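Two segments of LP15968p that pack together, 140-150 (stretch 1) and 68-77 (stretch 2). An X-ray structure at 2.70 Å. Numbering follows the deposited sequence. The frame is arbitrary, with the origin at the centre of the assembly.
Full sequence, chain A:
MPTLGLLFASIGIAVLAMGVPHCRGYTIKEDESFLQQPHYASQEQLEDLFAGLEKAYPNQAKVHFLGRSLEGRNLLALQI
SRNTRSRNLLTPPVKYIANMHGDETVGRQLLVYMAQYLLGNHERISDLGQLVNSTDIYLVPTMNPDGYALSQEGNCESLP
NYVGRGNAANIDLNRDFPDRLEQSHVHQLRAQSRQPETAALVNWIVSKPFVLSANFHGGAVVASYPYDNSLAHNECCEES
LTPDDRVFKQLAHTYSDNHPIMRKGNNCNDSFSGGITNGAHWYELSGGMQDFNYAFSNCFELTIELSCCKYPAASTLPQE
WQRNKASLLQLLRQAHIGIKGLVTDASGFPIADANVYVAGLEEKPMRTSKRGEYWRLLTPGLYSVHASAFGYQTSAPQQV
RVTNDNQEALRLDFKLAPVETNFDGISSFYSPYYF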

# COMPACT_ATOMS: atom_id res chain seq x y z
N VAL A 140 8.67 2.01 -1.38
CA VAL A 140 9.62 1.49 -0.40
C VAL A 140 10.03 0.06 -0.79
O VAL A 140 9.43 -0.92 -0.32
CB VAL A 140 9.00 1.49 1.02
CG1 VAL A 140 10.06 1.18 2.08
CG2 VAL A 140 8.32 2.83 1.31
N PRO A 141 11.04 -0.06 -1.66
CA PRO A 141 11.56 -1.35 -2.12
C PRO A 141 11.90 -2.33 -0.99
O PRO A 141 11.64 -3.53 -1.12
CB PRO A 141 12.83 -0.96 -2.89
CG PRO A 141 12.56 0.41 -3.36
CD PRO A 141 11.74 1.07 -2.29
N THR A 142 12.49 -1.84 0.09
CA THR A 142 12.75 -2.68 1.26
C THR A 142 12.42 -1.98 2.56
O THR A 142 12.53 -0.76 2.70
CB THR A 142 14.20 -3.19 1.34
OG1 THR A 142 14.34 -4.01 2.51
CG2 THR A 142 15.17 -2.04 1.46
N MET A 143 12.02 -2.81 3.53
CA MET A 143 11.63 -2.37 4.86
C MET A 143 12.48 -3.18 5.85
O MET A 143 12.40 -3.00 7.07
CB MET A 143 10.14 -2.63 5.03
CG MET A 143 9.53 -2.07 6.28
SD MET A 143 7.87 -2.73 6.51
CE MET A 143 7.81 -2.78 8.31
N ASN A 144 13.30 -4.08 5.30
CA ASN A 144 14.17 -4.91 6.11
C ASN A 144 15.52 -5.18 5.43
O ASN A 144 15.79 -6.29 4.96
CB ASN A 144 13.48 -6.21 6.47
CG ASN A 144 14.29 -7.05 7.43
OD1 ASN A 144 15.30 -6.60 7.97
ND2 ASN A 144 13.84 -8.28 7.66
N PRO A 145 16.39 -4.15 5.40
CA PRO A 145 17.73 -4.22 4.80
C PRO A 145 18.60 -5.25 5.53
O PRO A 145 19.35 -6.00 4.90
CB PRO A 145 18.31 -2.82 5.03
CG PRO A 145 17.18 -1.97 5.51
CD PRO A 145 16.15 -2.87 6.09
N ASP A 146 18.51 -5.25 6.85
CA ASP A 146 19.33 -6.11 7.67
C ASP A 146 18.90 -7.53 7.41
O ASP A 146 19.73 -8.45 7.33
CB ASP A 146 19.19 -5.74 9.15
CG ASP A 146 19.80 -4.37 9.49
OD1 ASP A 146 20.14 -3.61 8.56
OD2 ASP A 146 19.96 -4.06 10.69
N GLY A 147 17.59 -7.71 7.26
CA GLY A 147 17.03 -9.02 6.99
C GLY A 147 17.49 -9.50 5.64
O GLY A 147 17.88 -10.66 5.48
N TYR A 148 17.45 -8.59 4.68
CA TYR A 148 17.86 -8.88 3.32
C TYR A 148 19.33 -9.29 3.26
O TYR A 148 19.67 -10.39 2.82
CB TYR A 148 17.62 -7.67 2.43
CG TYR A 148 18.15 -7.80 1.03
CD1 TYR A 148 17.56 -8.67 0.11
CD2 TYR A 148 19.23 -7.04 0.60
CE1 TYR A 148 18.04 -8.79 -1.18
CE2 TYR A 148 19.71 -7.15 -0.70
CZ TYR A 148 19.11 -8.03 -1.58
OH TYR A 148 19.58 -8.15 -2.86
N ALA A 149 20.19 -8.38 3.72
CA ALA A 149 21.62 -8.64 3.80
C ALA A 149 21.96 -10.03 4.34
O ALA A 149 22.98 -10.60 3.97
CB ALA A 149 22.30 -7.56 4.65
N LEU A 150 21.12 -10.56 5.23
CA LEU A 150 21.39 -11.86 5.83
C LEU A 150 20.80 -13.02 5.02
O LEU A 150 21.04 -14.19 5.33
CB LEU A 150 20.92 -11.90 7.28
CG LEU A 150 21.73 -11.01 8.23
CD1 LEU A 150 20.89 -10.52 9.37
CD2 LEU A 150 22.95 -11.74 8.76
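Stretch 2 68-77: RSLEGRNLLA

A single buried carboxylate, that of D146 in the first turn of a helix, binds a beta turn of stretch 2 and the arginine that follows it. Its CA-to-CB bond points sideways, but with chi1 in the m well the carboxylate end comes nearer to the turn and meets three different kinds of donor. S69 OG donates to D146 OD1 at 2.5 Å, a very short hydrogen bond; E71 N donates to D146 OD2 at 2.8 Å; and R73 NE makes a salt bridge to D146 OD1 at 3.0 Å, in which the hydrogen bond itself is weak because the angle at the hydrogen is only 126°. Hydroxyl, backbone amide and guanidinium thus converge on one acid, and D146 has more of its surface covered by the other stretch than any other residue here.

Stretch 2 should be pictured in two parts. Residues S69 to G72 form a type I beta turn, closed by G72 N to S69 O at 3.1 Å, while S69 N to R73 O at 2.8 Å ties the start of the turn to the residue just after it. G72 takes a positive phi of 92°, where a CB would be jammed against the carbonyl oxygen of E71, so the backbone itself calls for glycine. S69, chi1 p, works inside the turn as well as across the contact: its OG accepts from R73 N at 3.1 Å and, weakly, from E71 N at 3.3 Å. The same hydroxyl therefore braces the loop that it ties to D146. From N74 to A77 the chain runs on as a strand.

The two chains pass in opposite senses: V140 lies nearest A77, with CA atoms 4.8 Å apart, P145 nearest R73 at 6.4 Å between CA atoms, and D146 nearest E71 at 6.6 Å between CA atoms. Moving up stretch 1 means moving back down stretch 2. At the A77 end of the contact the packing is apolar, V140 CG2 resting 3.7 Å from A77 CB, while V140 CG1 comes within 3.7 Å of L76 O. T142, M143 and N144 make no close contact, and the CA-to-CB bonds of M143 and N144 point away. N144 instead caps the helix, its OD1 accepting from G147 N at 2.6 Å.

P145 opens the helix and points its CB toward stretch 2. Its ring touches two partners of different character, CG 3.4 Å from L75 CD1 and CB 3.4 Å from R73 CD, so the aliphatic part of the arginine serves as packing surface before its charged end reaches the acid. A149, one turn further along, lays CB over one face of the R73 guanidinium, 3.5 Å from NH1, while D146 OD1 lies at its edge. A methyl on the face and a carboxylate oxygen near the plane suit the group's flat shape.

E71 OE1 lies 3.4 Å from D146 OD2, two like charges close together, and also makes a long salt bridge to R73 NH1 at 3.8 Å.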

# COMPACT_ATOMS: atom_id res chain seq x y z
N ARG A 68 16.33 4.28 10.41
CA ARG A 68 17.42 3.36 10.18
C ARG A 68 17.19 2.00 10.85
O ARG A 68 16.45 1.91 11.84
CB ARG A 68 18.73 4.00 10.63
CG ARG A 68 19.55 4.62 9.51
CD ARG A 68 20.46 5.70 10.06
NE ARG A 68 21.41 6.20 9.07
CZ ARG A 68 21.76 7.47 8.92
NH1 ARG A 68 21.23 8.41 9.70
NH2 ARG A 68 22.63 7.81 7.99
N SER A 69 17.80 0.96 10.29
CA SER A 69 17.70 -0.39 10.82
C SER A 69 18.65 -0.55 12.00
O SER A 69 19.44 0.35 12.32
CB SER A 69 18.08 -1.38 9.73
OG SER A 69 19.49 -1.41 9.56
N LEU A 70 18.57 -1.70 12.66
CA LEU A 70 19.46 -1.99 13.79
C LEU A 70 20.90 -1.73 13.40
O LEU A 70 21.68 -1.16 14.17
CB LEU A 70 19.32 -3.44 14.24
CG LEU A 70 18.05 -3.80 15.00
CD1 LEU A 70 17.97 -5.30 15.26
CD2 LEU A 70 18.01 -3.05 16.31
N GLU A 71 21.26 -2.16 12.20
CA GLU A 71 22.65 -2.17 11.80
C GLU A 71 23.04 -0.96 10.96
O GLU A 71 24.04 -0.99 10.23
CB GLU A 71 22.95 -3.48 11.08
CG GLU A 71 22.67 -4.68 11.95
CD GLU A 71 22.97 -5.97 11.23
OE1 GLU A 71 22.64 -6.06 10.02
OE2 GLU A 71 23.52 -6.89 11.87
N GLY A 72 22.23 0.09 11.05
CA GLY A 72 22.57 1.39 10.49
C GLY A 72 22.09 1.67 9.08
O GLY A 72 22.28 2.77 8.56
N ARG A 73 21.47 0.68 8.46
CA ARG A 73 21.01 0.84 7.08
C ARG A 73 19.81 1.78 6.98
O ARG A 73 18.88 1.71 7.78
CB ARG A 73 20.70 -0.52 6.48
CG ARG A 73 21.85 -1.49 6.63
CD ARG A 73 21.56 -2.78 5.91
NE ARG A 73 22.32 -3.88 6.51
CZ ARG A 73 23.48 -4.31 6.04
NH1 ARG A 73 24.12 -5.30 6.64
NH2 ARG A 73 24.01 -3.75 4.96
N ASN A 74 19.85 2.65 5.98
CA ASN A 74 18.79 3.62 5.79
C ASN A 74 17.52 3.01 5.24
O ASN A 74 17.55 2.29 4.26
CB ASN A 74 19.26 4.75 4.87
CG ASN A 74 20.13 5.77 5.60
OD1 ASN A 74 19.94 6.05 6.79
ND2 ASN A 74 21.10 6.32 4.88
N LEU A 75 16.40 3.32 5.89
CA LEU A 75 15.08 2.97 5.38
C LEU A 75 14.57 4.16 4.58
O LEU A 75 14.31 5.22 5.15
CB LEU A 75 14.12 2.64 6.52
CG LEU A 75 14.21 1.26 7.22
CD1 LEU A 75 15.59 0.64 7.08
CD2 LEU A 75 13.85 1.37 8.68
N LEU A 76 14.44 3.99 3.27
CA LEU A 76 14.18 5.09 2.35
C LEU A 76 12.90 4.90 1.53
O LEU A 76 12.55 3.78 1.16
CB LEU A 76 15.35 5.24 1.37
CG LEU A 76 16.73 5.59 1.91
CD1 LEU A 76 17.79 5.38 0.82
CD2 LEU A 76 16.77 7.01 2.43
N ALA A 77 12.22 6.01 1.22
CA ALA A 77 11.04 5.97 0.37
C ALA A 77 11.13 7.02 -0.72
O ALA A 77 11.32 8.20 -0.43
CB ALA A 77 9.78 6.21 1.18